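PDB 4R8O: DUF3836 domain-containing protein from Bacteroides vulgatus, which is of unknown function but folds into a single-layer antiparallel beta sheet thought to have evolved from beta-hairpin repeats. Local coordinates for residues C68-Y73 with K90-V95; G17-E22 with N46-D51; N7-A12 with T30-Y35. One frame throughout, in Å; residues are numbered along the deposited sequence.

Contact 1 of 3, residues C68-Y73 with K90-V95; sequences CIRYTY and KEYILV
The hydroxyl of Tyr-92, whose ring lies against Cys-68, is hydrogen-bonded through OH to the carboxylate oxygen OE2 of Glu-52. Cys-68 covers one face of that ring: its CB sits 3.6 Å from Tyr-92 CE1, a CH-pi contact offset toward the rim, with CB 23° off the ring normal. With chi1 at -170°, SG points away from the backbone N of Cys-68 and stands directly over the ring, a distant sulfur-aromatic contact 4.5 Å from the centroid of the Tyr-92 ring. In this single-layer antiparallel sheet the two segments belong to strands 62-73 and 91-102, which are not neighbours; strand 78-86 runs between them, so the side chains meet across an intervening strand. Trp-85 of that strand packs edge-to-face with Tyr-92. Reduced to an alanine, Tyr-92 would probably leave Glu-52 without its phenol partner and Cys-68 with no aromatic face to lie on. Arg-70 approaches with an extended chain and brings NH2 to 3.9 Å from CB of Tyr-92, the guanidinium and ring planes standing 75° apart. Cys-68 SG lies at the edge of this guanidinium, in its plane, and the group makes a cation-pi contact with Tyr-83.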
loop_
_atom_site.group_PDB
_atom_site.type_symbol
_atom_site.label_atom_id
_atom_site.label_comp_id
_atom_site.label_asym_id
_atom_site.label_seq_id
_atom_site.Cartn_x
_atom_site.Cartn_y
_atom_site.Cartn_z
ATOM N N CYS A 68 3.494 4.869 1.092
ATOM C CA CYS A 68 4.000 3.913 0.089
ATOM C C CYS A 68 5.301 3.364 0.615
ATOM O O CYS A 68 6.170 4.121 1.016
ATOM C CB CYS A 68 4.254 4.628 -1.203
ATOM S SG CYS A 68 4.594 3.565 -2.604
ATOM N N ILE A 69 5.392 2.053 0.657
ATOM C CA ILE A 69 6.561 1.335 1.103
ATOM C C ILE A 69 7.192 0.637 -0.091
ATOM O O ILE A 69 6.476 0.106 -0.938
ATOM C CB ILE A 69 6.178 0.208 2.036
ATOM C CG1 ILE A 69 5.251 0.720 3.155
ATOM C CG2 ILE A 69 7.431 -0.416 2.615
ATOM C CD1 ILE A 69 4.595 -0.393 3.960
ATOM N N ARG A 70 8.520 0.599 -0.118
ATOM C CA ARG A 70 9.296 0.029 -1.225
ATOM C C ARG A 70 10.344 -0.882 -0.655
ATOM O O ARG A 70 10.985 -0.517 0.319
ATOM C CB ARG A 70 9.917 1.133 -2.060
ATOM C CG ARG A 70 8.815 1.878 -2.808
ATOM C CD ARG A 70 9.250 2.796 -3.959
ATOM N NE ARG A 70 8.158 3.745 -4.139
ATOM C CZ ARG A 70 8.199 4.918 -4.780
ATOM N NH1 ARG A 70 9.295 5.352 -5.406
ATOM N NH2 ARG A 70 7.094 5.676 -4.812
ATOM N N TYR A 71 10.458 -2.080 -1.216
ATOM C CA TYR A 71 11.307 -3.132 -0.664
ATOM C C TYR A 71 12.413 -3.409 -1.646
ATOM O O TYR A 71 12.174 -3.403 -2.857
ATOM C CB TYR A 71 10.488 -4.381 -0.441
ATOM C CG TYR A 71 9.324 -4.253 0.557
ATOM C CD1 TYR A 71 9.535 -4.368 1.939
ATOM C CD2 TYR A 71 8.000 -4.080 0.114
ATOM C CE1 TYR A 71 8.478 -4.294 2.853
ATOM C CE2 TYR A 71 6.930 -4.007 1.027
ATOM C CZ TYR A 71 7.183 -4.118 2.390
ATOM O OH TYR A 71 6.158 -4.069 3.307
ATOM N N THR A 72 13.629 -3.570 -1.129
ATOM C CA THR A 72 14.798 -3.871 -1.931
ATOM C C THR A 72 15.489 -5.067 -1.336
ATOM O O THR A 72 15.666 -5.154 -0.112
ATOM C CB THR A 72 15.741 -2.698 -1.925
ATOM O OG1 THR A 72 15.012 -1.539 -2.345
ATOM C CG2 THR A 72 16.932 -2.949 -2.852
ATOM N N TYR A 73 15.897 -5.976 -2.207
ATOM C CA TYR A 73 16.452 -7.236 -1.788
ATOM C C TYR A 73 17.916 -7.236 -2.179
ATOM O O TYR A 73 18.238 -7.163 -3.356
ATOM C CB TYR A 73 15.673 -8.397 -2.410
ATOM C CG TYR A 73 14.195 -8.365 -2.054
ATOM C CD1 TYR A 73 13.747 -8.798 -0.807
ATOM C CD2 TYR A 73 13.242 -7.875 -2.961
ATOM C CE1 TYR A 73 12.393 -8.771 -0.476
ATOM C CE2 TYR A 73 11.890 -7.828 -2.639
ATOM C CZ TYR A 73 11.469 -8.265 -1.388
ATOM O OH TYR A 73 10.133 -8.219 -1.077
ATOM N N LYS A 90 2.686 16.803 -5.427
ATOM C CA LYS A 90 2.092 15.694 -6.171
ATOM C C LYS A 90 3.110 14.571 -6.376
ATOM O O LYS A 90 3.248 14.022 -7.470
ATOM C CB LYS A 90 1.462 16.133 -7.505
ATOM C CG LYS A 90 0.411 17.211 -7.342
ATOM C CD LYS A 90 -0.227 17.570 -8.662
ATOM C CE LYS A 90 -1.256 18.666 -8.458
ATOM N NZ LYS A 90 -1.688 19.263 -9.750
ATOM N N GLU A 91 3.819 14.244 -5.303
ATOM C CA GLU A 91 4.891 13.263 -5.331
ATOM C C GLU A 91 4.928 12.491 -4.048
ATOM O O GLU A 91 4.571 13.032 -3.003
ATOM C CB GLU A 91 6.230 13.958 -5.449
ATOM C CG GLU A 91 6.405 14.708 -6.755
ATOM C CD GLU A 91 7.776 15.308 -6.910
ATOM O OE1 GLU A 91 8.721 14.906 -6.183
ATOM O OE2 GLU A 91 7.894 16.195 -7.783
ATOM N N TYR A 92 5.396 11.245 -4.130
ATOM C CA TYR A 92 5.617 10.403 -2.951
ATOM C C TYR A 92 7.027 10.743 -2.522
ATOM O O TYR A 92 7.987 10.372 -3.197
ATOM C CB TYR A 92 5.492 8.876 -3.253
ATOM C CG TYR A 92 4.118 8.305 -3.054
ATOM C CD1 TYR A 92 3.586 8.141 -1.768
ATOM C CD2 TYR A 92 3.349 7.885 -4.126
ATOM C CE1 TYR A 92 2.309 7.595 -1.566
ATOM C CE2 TYR A 92 2.071 7.374 -3.950
ATOM C CZ TYR A 92 1.540 7.220 -2.672
ATOM O OH TYR A 92 0.246 6.712 -2.462
ATOM N N ILE A 93 7.164 11.430 -1.392
ATOM C CA ILE A 93 8.487 11.830 -0.882
ATOM C C ILE A 93 9.033 10.873 0.170
ATOM O O ILE A 93 8.382 10.662 1.174
ATOM C CB ILE A 93 8.424 13.257 -0.289
ATOM C CG1 ILE A 93 8.037 14.250 -1.392
ATOM C CG2 ILE A 93 9.784 13.659 0.291
ATOM C CD1 ILE A 93 7.633 15.615 -0.906
ATOM N N LEU A 94 10.280 10.436 0.003
ATOM C CA LEU A 94 10.997 9.562 0.961
ATOM C C LEU A 94 11.195 10.127 2.366
ATOM O O LEU A 94 11.534 11.298 2.519
ATOM C CB LEU A 94 12.398 9.243 0.455
ATOM C CG LEU A 94 13.248 8.312 1.326
ATOM C CD1 LEU A 94 12.600 6.948 1.432
ATOM C CD2 LEU A 94 14.672 8.144 0.796
ATOM N N VAL A 95 11.009 9.280 3.376
ATOM C CA VAL A 95 11.242 9.632 4.777
ATOM C C VAL A 95 12.405 8.729 5.212
ATOM O O VAL A 95 12.163 7.679 5.828
ATOM C CB VAL A 95 10.013 9.351 5.668
ATOM C CG1 VAL A 95 10.281 9.718 7.124
ATOM C CG2 VAL A 95 8.796 10.133 5.198
#

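Contact 2 of 3, residues G17-E22 with N46-D51; sequences GVVVSE and NQRTED
Val-18 and Val-19 each send one methyl group to a nitrogen-bearing side chain of the 46-51 segment. CG1 of Val-18 lies 3.7 Å from the amide nitrogen ND2 of Asn-46, and CG2 of Val-19 comes to 3.3 Å from NH2 of Arg-48, approaching the rim of the guanidinium almost within its plane. The fold is an up-and-down antiparallel meander in one layer, in which strands 18-28 and 48-57 flank strand 31-42; Asn-46 sits in the turn before strand 48-57. Both pairs are van der Waals contacts, with no hydrogen bond between the segments. Arg-48 arrives there because its chain, extended at first, bends at chi3 (-77°) and turns its end toward Val-19. A second shell fixes that end: NH2 is hydrogen-bonded to the hydroxyl of Tyr-42, which also bonds to the carbonyl of Val-19, and the guanidinium makes a cation-pi contact with Tyr-40. On the side of strand 8-15, CG1 of Val-19 packs against CB of Ala-12. The backbone O of Arg-48 in turn accepts a hydrogen bond from OH of Tyr-73.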
loop_
_atom_site.group_PDB
_atom_site.type_symbol
_atom_site.label_atom_id
_atom_site.label_comp_id
_atom_site.label_asym_id
_atom_site.label_seq_id
_atom_site.Cartn_x
_atom_site.Cartn_y
_atom_site.Cartn_z
ATOM N N GLY A 17 -1.535 -15.597 -9.629
ATOM C CA GLY A 17 -1.128 -16.163 -8.346
ATOM C C GLY A 17 -0.724 -15.150 -7.304
ATOM O O GLY A 17 -0.576 -15.522 -6.137
ATOM N N VAL A 18 -0.552 -13.885 -7.701
ATOM C CA VAL A 18 -0.177 -12.847 -6.767
ATOM C C VAL A 18 -1.245 -11.790 -6.683
ATOM O O VAL A 18 -1.722 -11.292 -7.699
ATOM C CB VAL A 18 1.177 -12.160 -7.084
ATOM C CG1 VAL A 18 2.315 -13.137 -6.803
ATOM C CG2 VAL A 18 1.262 -11.618 -8.504
ATOM N N VAL A 19 -1.538 -11.422 -5.437
ATOM C CA VAL A 19 -2.372 -10.282 -5.098
ATOM C C VAL A 19 -1.816 -8.926 -5.547
ATOM O O VAL A 19 -0.846 -8.441 -5.005
ATOM C CB VAL A 19 -2.688 -10.226 -3.581
ATOM C CG1 VAL A 19 -3.549 -11.407 -3.189
ATOM C CG2 VAL A 19 -1.441 -10.214 -2.705
ATOM N N VAL A 20 -2.463 -8.320 -6.538
ATOM C CA VAL A 20 -2.056 -7.043 -7.142
ATOM C C VAL A 20 -2.665 -5.897 -6.377
ATOM O O VAL A 20 -2.229 -4.757 -6.483
ATOM C CB VAL A 20 -2.536 -6.980 -8.618
ATOM C CG1 VAL A 20 -2.172 -5.659 -9.319
ATOM C CG2 VAL A 20 -1.936 -8.146 -9.369
ATOM N N SER A 21 -3.714 -6.194 -5.643
ATOM C CA SER A 21 -4.421 -5.198 -4.904
ATOM C C SER A 21 -5.252 -5.842 -3.812
ATOM O O SER A 21 -5.661 -7.005 -3.926
ATOM C CB SER A 21 -5.341 -4.432 -5.846
ATOM O OG SER A 21 -6.199 -3.544 -5.134
ATOM N N GLU A 22 -5.539 -5.054 -2.788
ATOM C CA GLU A 22 -6.439 -5.474 -1.733
ATOM C C GLU A 22 -7.206 -4.275 -1.194
ATOM O O GLU A 22 -6.643 -3.216 -0.985
ATOM C CB GLU A 22 -5.636 -6.110 -0.646
ATOM C CG GLU A 22 -6.482 -6.819 0.364
ATOM C CD GLU A 22 -5.746 -7.042 1.640
ATOM O OE1 GLU A 22 -5.339 -6.039 2.256
ATOM O OE2 GLU A 22 -5.572 -8.209 2.021
ATOM N N ASN A 46 9.276 -12.110 -8.822
ATOM C CA ASN A 46 7.921 -12.157 -8.226
ATOM C C ASN A 46 7.809 -11.926 -6.720
ATOM O O ASN A 46 6.883 -12.398 -6.069
ATOM C CB ASN A 46 7.126 -13.418 -8.674
ATOM C CG ASN A 46 5.925 -13.070 -9.545
ATOM O OD1 ASN A 46 5.973 -12.161 -10.387
ATOM N ND2 ASN A 46 4.846 -13.793 -9.361
ATOM N N GLN A 47 8.784 -11.178 -6.213
ATOM C CA GLN A 47 8.867 -10.672 -4.855
ATOM C C GLN A 47 8.316 -9.262 -4.854
ATOM O O GLN A 47 8.420 -8.530 -5.863
ATOM C CB GLN A 47 10.306 -10.641 -4.409
ATOM C CG GLN A 47 10.903 -12.020 -4.198
ATOM C CD GLN A 47 12.377 -11.943 -3.884
ATOM O OE1 GLN A 47 13.127 -11.181 -4.527
ATOM N NE2 GLN A 47 12.820 -12.731 -2.916
ATOM N N ARG A 48 7.708 -8.914 -3.723
ATOM C CA ARG A 48 6.957 -7.712 -3.634
ATOM C C ARG A 48 7.888 -6.516 -3.560
ATOM O O ARG A 48 8.825 -6.506 -2.775
ATOM C CB ARG A 48 6.063 -7.728 -2.407
ATOM C CG ARG A 48 5.138 -6.517 -2.333
ATOM C CD ARG A 48 4.144 -6.695 -1.210
ATOM N NE ARG A 48 3.074 -7.638 -1.589
ATOM C CZ ARG A 48 2.250 -8.265 -0.740
ATOM N NH1 ARG A 48 2.361 -8.109 0.589
ATOM N NH2 ARG A 48 1.311 -9.093 -1.219
ATOM N N THR A 49 7.554 -5.480 -4.322
ATOM C CA THR A 49 8.392 -4.281 -4.430
ATOM C C THR A 49 7.779 -3.017 -3.901
ATOM O O THR A 49 8.495 -2.187 -3.351
ATOM C CB THR A 49 8.815 -4.127 -5.880
ATOM O OG1 THR A 49 9.932 -4.997 -6.045
ATOM C CG2 THR A 49 9.263 -2.725 -6.227
ATOM N N GLU A 50 6.488 -2.839 -4.096
ATOM C CA GLU A 50 5.773 -1.690 -3.536
ATOM C C GLU A 50 4.592 -2.178 -2.746
ATOM O O GLU A 50 4.201 -3.328 -2.812
ATOM C CB GLU A 50 5.263 -0.801 -4.653
ATOM C CG GLU A 50 5.095 0.677 -4.334
ATOM C CD GLU A 50 4.957 1.443 -5.625
ATOM O OE1 GLU A 50 5.961 1.522 -6.392
ATOM O OE2 GLU A 50 3.840 1.890 -5.932
ATOM N N ASP A 51 4.034 -1.268 -1.985
ATOM C CA ASP A 51 2.804 -1.484 -1.260
ATOM C C ASP A 51 2.259 -0.106 -1.034
ATOM O O ASP A 51 2.486 0.474 0.008
ATOM C CB ASP A 51 3.086 -2.216 0.085
ATOM C CG ASP A 51 1.867 -2.276 1.018
ATOM O OD1 ASP A 51 0.834 -1.652 0.703
ATOM O OD2 ASP A 51 1.941 -2.969 2.071
#

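Contact 3 of 3, residues N7-A12 with T30-Y35; sequences NLIYNA and TMLTNY
Leu-8 and Tyr-35 are brought together by contrasting first torsions: CG of Leu-8 stands beside its backbone N (chi1 -53°), whereas the ring of Tyr-35 swings opposite its own (chi1 -176°). CD2 of Leu-8 thereby reaches 4.0 Å from CD2 of Tyr-35 and 4.2 Å from CE2 of the same ring. A single methyl branch does the touching, against the CD2-CE2 side of the ring, and the contact is purely apolar. The neighbouring pair is looser, with CG2 of Ile-9 at 4.3 Å from CD2 of Leu-32, one branch of each side chain meeting one of the other. The CB atoms of Leu-8 and Ile-9 leave the backbone in opposite directions, as expected for successive residues of a strand, so the two pairs form separately rather than as one cluster. No hydrogen bond joins the segments, and the 127 Å² they bury in total is a modest surface contact. Such bridging from one strand to the next but one suits a single-layer sheet, which has no second sheet to pack against. Strand 18-28 fills the interval: Met-27 touches both Ile-9 and Leu-32, while Lys-26 makes a cation-pi contact with Tyr-35. Backbone bonds from Ile-9 to Phe-25 and from Tyr-35 to Ile-24 tie strands 8-15 and 31-42 to this central strand, and Tyr-35 also bonds through its backbone to Trp-56, on strand 48-57.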
loop_
_atom_site.group_PDB
_atom_site.type_symbol
_atom_site.label_atom_id
_atom_site.label_comp_id
_atom_site.label_asym_id
_atom_site.label_seq_id
_atom_site.Cartn_x
_atom_site.Cartn_y
_atom_site.Cartn_z
ATOM N N ASN A 7 -12.658 -4.760 13.215
ATOM C CA ASN A 7 -13.854 -4.236 12.609
ATOM C C ASN A 7 -13.665 -4.175 11.091
ATOM O O ASN A 7 -14.413 -3.460 10.413
ATOM C CB ASN A 7 -14.135 -2.845 13.210
ATOM C CG ASN A 7 -15.466 -2.264 12.777
ATOM O OD1 ASN A 7 -16.376 -2.990 12.379
ATOM N ND2 ASN A 7 -15.578 -0.939 12.831
ATOM N N LEU A 8 -12.670 -4.898 10.533
ATOM C CA LEU A 8 -12.315 -4.730 9.108
ATOM C C LEU A 8 -12.542 -5.923 8.195
ATOM O O LEU A 8 -12.290 -7.065 8.575
ATOM C CB LEU A 8 -10.852 -4.372 8.929
ATOM C CG LEU A 8 -10.343 -3.178 9.711
ATOM C CD1 LEU A 8 -8.830 -3.166 9.607
ATOM C CD2 LEU A 8 -10.963 -1.886 9.180
ATOM N N ILE A 9 -12.897 -5.622 6.941
ATOM C CA ILE A 9 -13.230 -6.620 5.941
ATOM C C ILE A 9 -12.359 -6.486 4.691
ATOM O O ILE A 9 -12.192 -5.396 4.136
ATOM C CB ILE A 9 -14.706 -6.503 5.569
ATOM C CG1 ILE A 9 -15.595 -6.738 6.825
ATOM C CG2 ILE A 9 -15.047 -7.506 4.514
ATOM C CD1 ILE A 9 -16.070 -5.462 7.495
ATOM N N TYR A 10 -11.870 -7.624 4.210
ATOM C CA TYR A 10 -10.852 -7.665 3.191
ATOM C C TYR A 10 -11.341 -8.293 1.898
ATOM O O TYR A 10 -12.006 -9.330 1.913
ATOM C CB TYR A 10 -9.659 -8.452 3.724
ATOM C CG TYR A 10 -9.088 -7.827 4.996
ATOM C CD1 TYR A 10 -9.617 -8.152 6.253
ATOM C CD2 TYR A 10 -8.046 -6.884 4.952
ATOM C CE1 TYR A 10 -9.124 -7.574 7.421
ATOM C CE2 TYR A 10 -7.530 -6.305 6.123
ATOM C CZ TYR A 10 -8.071 -6.655 7.366
ATOM O OH TYR A 10 -7.594 -6.088 8.565
ATOM N N ASN A 11 -10.986 -7.678 0.769
ATOM C CA ASN A 11 -11.109 -8.324 -0.531
ATOM C C ASN A 11 -9.869 -8.118 -1.388
ATOM O O ASN A 11 -9.487 -6.968 -1.666
ATOM C CB ASN A 11 -12.279 -7.795 -1.303
ATOM C CG ASN A 11 -12.410 -8.479 -2.646
ATOM O OD1 ASN A 11 -12.850 -9.643 -2.740
ATOM N ND2 ASN A 11 -12.006 -7.781 -3.694
ATOM N N ALA A 12 -9.329 -9.235 -1.876
ATOM C CA ALA A 12 -8.088 -9.283 -2.622
ATOM C C ALA A 12 -8.338 -9.555 -4.093
ATOM O O ALA A 12 -9.180 -10.401 -4.460
ATOM C CB ALA A 12 -7.197 -10.385 -2.080
ATOM N N THR A 30 -24.835 -4.595 6.809
ATOM C CA THR A 30 -24.559 -5.284 5.524
ATOM C C THR A 30 -23.901 -4.388 4.451
ATOM O O THR A 30 -23.361 -4.894 3.455
ATOM C CB THR A 30 -25.855 -5.933 4.970
ATOM O OG1 THR A 30 -25.552 -6.821 3.883
ATOM C CG2 THR A 30 -26.876 -4.878 4.495
HETATM N N MSE A 31 -23.948 -3.077 4.663
HETATM C CA MSE A 31 -23.380 -2.151 3.735
HETATM C C MSE A 31 -21.919 -1.930 4.079
HETATM O O MSE A 31 -21.564 -1.553 5.215
HETATM C CB MSE A 31 -24.163 -0.853 3.771
HETATM C CG MSE A 31 -23.882 -0.070 2.501
HETATM SE SE MSE A 31 -24.173 1.851 2.856
HETATM C CE MSE A 31 -23.295 2.530 1.224
ATOM N N LEU A 32 -21.080 -2.147 3.066
ATOM C CA LEU A 32 -19.635 -1.927 3.133
ATOM C C LEU A 32 -19.304 -0.510 2.764
ATOM O O LEU A 32 -19.885 0.061 1.845
ATOM C CB LEU A 32 -18.893 -2.799 2.119
ATOM C CG LEU A 32 -18.874 -4.302 2.289
ATOM C CD1 LEU A 32 -18.286 -4.971 1.054
ATOM C CD2 LEU A 32 -18.073 -4.680 3.521
ATOM N N THR A 33 -18.302 0.031 3.419
ATOM C CA THR A 33 -17.862 1.366 3.098
ATOM C C THR A 33 -16.354 1.335 2.982
ATOM O O THR A 33 -15.645 0.799 3.837
ATOM C CB THR A 33 -18.418 2.398 4.084
ATOM O OG1 THR A 33 -17.802 3.660 3.843
ATOM C CG2 THR A 33 -18.212 1.975 5.536
ATOM N N ASN A 34 -15.874 1.880 1.878
ATOM C CA ASN A 34 -14.455 1.877 1.570
ATOM C C ASN A 34 -13.621 2.522 2.650
ATOM O O ASN A 34 -14.007 3.571 3.164
ATOM C CB ASN A 34 -14.196 2.638 0.264
ATOM C CG ASN A 34 -14.566 1.844 -0.961
ATOM O OD1 ASN A 34 -14.763 0.634 -0.887
ATOM N ND2 ASN A 34 -14.649 2.519 -2.115
ATOM N N TYR A 35 -12.457 1.938 2.943
ATOM C CA TYR A 35 -11.567 2.486 3.963
ATOM C C TYR A 35 -10.112 2.682 3.562
ATOM O O TYR A 35 -9.564 3.787 3.700
ATOM C CB TYR A 35 -11.627 1.589 5.164
ATOM C CG TYR A 35 -10.834 2.094 6.308
ATOM C CD1 TYR A 35 -10.974 3.416 6.762
ATOM C CD2 TYR A 35 -9.944 1.263 6.962
ATOM C CE1 TYR A 35 -10.243 3.880 7.832
ATOM C CE2 TYR A 35 -9.224 1.715 8.052
ATOM C CZ TYR A 35 -9.378 3.020 8.482
ATOM O OH TYR A 35 -8.656 3.477 9.549
#

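All three contacts belong to one seven-stranded antiparallel sheet whose strands follow chain order, and each joins a strand to the next but one. The segments of contacts 3 and 2 alternate along the chain, their centres about 20 Å apart; Glu-22 packs on Tyr-10 and Asn-11 of the 7-12 segment. Contact 1 comes later in sequence, its centre about 15 Å from that of contact 2, joined to it where strands 48-57 and 62-73 lie side by side, for instance by the backbone bond of Tyr-71 N to Thr-49 O. Contacts 1 and 3 lie on opposite sides of the chain's centre, their centres about 26 Å apart. Next-but-one contacts thus occur toward both ends of the strand order, consistent with a sheet built from repeated hairpins.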